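Local coordinates for protein O-methyltransferase (PDB 3TR6) that probably transfers methyl groups from S-adenosylmethionine to hydroxyl oxygens of its substrates, and binds S-adenosyl-L-homocysteine and a nickel ion, at residues Ile80-Ala85 and Gly90-Cys95. Sequence-based numbering, arbitrary orientation.
Sequences IAMGLA and GTLITC
All the close approaches between helix residues 80-83 and strand residues 91-95 are made by one methyl group, CD1 of L92, to M82 and G83. It meets the root of the M82 side chain, where L92 CD1 lies 3.7 Å from M82 CB. The same methyl faces the backbone at G83, with L92 CD1 4.1 Å from G83 N; the CA of G83 is 6.5 Å from the CA of L92. L92 holds CG anti to its own backbone N (chi1 -177°), which places CD1 against M82 CB. The side chain of M82, a selenomethionine, runs at about a right angle to that of L92. It bends at chi3 (-71°), bringing the terminal methyl CE back to 4.2 Å from L92 CD1, so that CB and CE both face the one leucine methyl. No hydrogen bond links the two segments, and the contact is buried and apolar. Helix 77-83 is the crossover of a right-handed beta-alpha-beta unit between parallel strands 67-71 and 91-96, within the Rossmann-like fold of class I methyltransferases, and the contact joins this helix to the second strand of the unit. M82 and L92 both also touch V68 and D70 of strand 67-71, while L56 and V60 of helix 50-63 pack against M82 from outside the unit. Backbone hydrogen bonds fix L92 to K117 and G119, and those of its neighbours T91 and I93 to V68 tie the strand to 67-71. The M82 side chain lies about 4 Å from that of S78, a residue that binds S-adenosyl-L-homocysteine, and about 7 Å from the bound ligand itself.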
ATOM      1  N   ILE A  80       3.031 -12.337 -13.711  1.00 31.44           N
ATOM      2  CA  ILE A  80       2.604 -13.566 -13.055  1.00 29.85           C
ATOM      3  C   ILE A  80       2.160 -13.314 -11.616  1.00 31.22           C
ATOM      4  O   ILE A  80       1.203 -13.920 -11.137  1.00 31.76           O
ATOM      5  CB  ILE A  80       3.726 -14.617 -13.068  1.00 31.17           C
ATOM      6  CG1 ILE A  80       4.026 -15.044 -14.509  1.00 37.16           C
ATOM      7  CG2 ILE A  80       3.348 -15.811 -12.214  1.00 22.86           C
ATOM      8  CD1 ILE A  80       5.257 -15.913 -14.652  1.00 37.01           C
ATOM      9  N   ALA A  81       2.862 -12.416 -10.930  1.00 29.35           N
ATOM     10  CA  ALA A  81       2.513 -12.067  -9.559  1.00 30.35           C
ATOM     11  C   ALA A  81       1.077 -11.566  -9.496  1.00 33.01           C
ATOM     12  O   ALA A  81       0.282 -12.019  -8.669  1.00 32.87           O
ATOM     13  CB  ALA A  81       3.466 -11.017  -9.019  1.00 30.46           C
HETATM   14  N   MSE A  82       0.752 -10.632 -10.382  1.00 27.96           N
HETATM   15  CA  MSE A  82      -0.598 -10.090 -10.463  1.00 32.56           C
HETATM   16  C   MSE A  82      -1.566 -11.090 -11.080  1.00 34.40           C
HETATM   17  O   MSE A  82      -2.714 -11.195 -10.649  1.00 32.13           O
HETATM   18  CB  MSE A  82      -0.611  -8.780 -11.253  1.00 31.40           C
HETATM   19  CG  MSE A  82      -0.018  -7.607 -10.498  1.00 25.94           C
HETATM   20 SE   MSE A  82      -0.052  -5.953 -11.514  1.00 33.43          SE
HETATM   21  CE  MSE A  82       1.311  -6.364 -12.849  1.00 28.47           C
ATOM     22  N   GLY A  83      -1.097 -11.820 -12.090  1.00 33.60           N
ATOM     23  CA  GLY A  83      -1.906 -12.842 -12.731  1.00 30.19           C
ATOM     24  C   GLY A  83      -2.471 -13.846 -11.741  1.00 31.69           C
ATOM     25  O   GLY A  83      -3.633 -14.229 -11.831  1.00 34.44           O
ATOM     26  N   LEU A  84      -1.647 -14.268 -10.786  1.00 31.46           N
ATOM     27  CA  LEU A  84      -2.065 -15.248  -9.789  1.00 32.70           C
ATOM     28  C   LEU A  84      -3.131 -14.709  -8.836  1.00 33.10           C
ATOM     29  O   LEU A  84      -3.858 -15.478  -8.204  1.00 37.39           O
ATOM     30  CB  LEU A  84      -0.858 -15.744  -8.991  1.00 31.41           C
ATOM     31  CG  LEU A  84       0.161 -16.587  -9.756  1.00 40.11           C
ATOM     32  CD1 LEU A  84       1.475 -16.662  -8.997  1.00 31.69           C
ATOM     33  CD2 LEU A  84      -0.392 -17.981 -10.038  1.00 34.51           C
ATOM     34  N   ALA A  85      -3.218 -13.388  -8.729  1.00 32.72           N
ATOM     35  CA  ALA A  85      -4.165 -12.763  -7.812  1.00 32.62           C
ATOM     36  C   ALA A  85      -5.487 -12.432  -8.498  1.00 34.08           C
ATOM     37  O   ALA A  85      -6.482 -12.133  -7.835  1.00 35.08           O
ATOM     38  CB  ALA A  85      -3.556 -11.513  -7.190  1.00 32.75           C
ATOM     39  N   GLY A  90     -10.810 -12.457 -14.489  1.00 45.86           N
ATOM     40  CA  GLY A  90      -9.874 -11.372 -14.714  1.00 41.31           C
ATOM     41  C   GLY A  90      -8.869 -11.688 -15.802  1.00 36.39           C
ATOM     42  O   GLY A  90      -8.531 -12.848 -16.031  1.00 41.42           O
ATOM     43  N   THR A  91      -8.396 -10.651 -16.484  1.00 30.29           N
ATOM     44  CA  THR A  91      -7.365 -10.821 -17.498  1.00 34.47           C
ATOM     45  C   THR A  91      -6.275  -9.770 -17.351  1.00 38.01           C
ATOM     46  O   THR A  91      -6.514  -8.674 -16.841  1.00 40.03           O
ATOM     47  CB  THR A  91      -7.937 -10.770 -18.932  1.00 39.52           C
ATOM     48  OG1 THR A  91      -8.566  -9.501 -19.167  1.00 31.66           O
ATOM     49  CG2 THR A  91      -8.941 -11.894 -19.146  1.00 31.88           C
ATOM     50  N   LEU A  92      -5.074 -10.118 -17.799  1.00 36.96           N
ATOM     51  CA  LEU A  92      -3.939  -9.212 -17.755  1.00 35.93           C
ATOM     52  C   LEU A  92      -3.203  -9.270 -19.080  1.00 34.68           C
ATOM     53  O   LEU A  92      -2.855 -10.349 -19.557  1.00 42.80           O
ATOM     54  CB  LEU A  92      -2.991  -9.592 -16.606  1.00 42.56           C
ATOM     55  CG  LEU A  92      -1.758  -8.715 -16.332  1.00 41.57           C
ATOM     56  CD1 LEU A  92      -1.293  -8.879 -14.891  1.00 33.20           C
ATOM     57  CD2 LEU A  92      -0.613  -9.000 -17.309  1.00 35.10           C
ATOM     58  N   ILE A  93      -2.981  -8.111 -19.686  1.00 33.99           N
ATOM     59  CA  ILE A  93      -2.129  -8.046 -20.865  1.00 41.68           C
ATOM     60  C   ILE A  93      -0.786  -7.441 -20.484  1.00 41.32           C
ATOM     61  O   ILE A  93      -0.722  -6.457 -19.748  1.00 42.95           O
ATOM     62  CB  ILE A  93      -2.772  -7.249 -22.021  1.00 41.57           C
ATOM     63  CG1 ILE A  93      -2.933  -5.780 -21.649  1.00 40.26           C
ATOM     64  CG2 ILE A  93      -4.114  -7.847 -22.402  1.00 46.35           C
ATOM     65  CD1 ILE A  93      -3.688  -4.990 -22.691  1.00 52.96           C
ATOM     66  N   THR A  94       0.288  -8.044 -20.976  1.00 38.92           N
ATOM     67  CA  THR A  94       1.628  -7.613 -20.613  1.00 35.43           C
ATOM     68  C   THR A  94       2.391  -7.138 -21.845  1.00 38.40           C
ATOM     69  O   THR A  94       2.324  -7.755 -22.906  1.00 38.25           O
ATOM     70  CB  THR A  94       2.399  -8.735 -19.889  1.00 33.06           C
ATOM     71  OG1 THR A  94       3.722  -8.287 -19.579  1.00 34.88           O
ATOM     72  CG2 THR A  94       2.472  -9.988 -20.749  1.00 30.95           C
ATOM     73  N   CYS A  95       3.112  -6.032 -21.698  1.00 32.14           N
ATOM     74  CA  CYS A  95       3.755  -5.392 -22.834  1.00 34.09           C
ATOM     75  C   CYS A  95       5.272  -5.436 -22.746  1.00 40.24           C
ATOM     76  O   CYS A  95       5.854  -5.186 -21.693  1.00 38.75           O
ATOM     77  CB  CYS A  95       3.303  -3.937 -22.945  1.00 42.17           C
ATOM     78  SG  CYS A  95       1.524  -3.705 -22.869  1.00 35.25           S
TER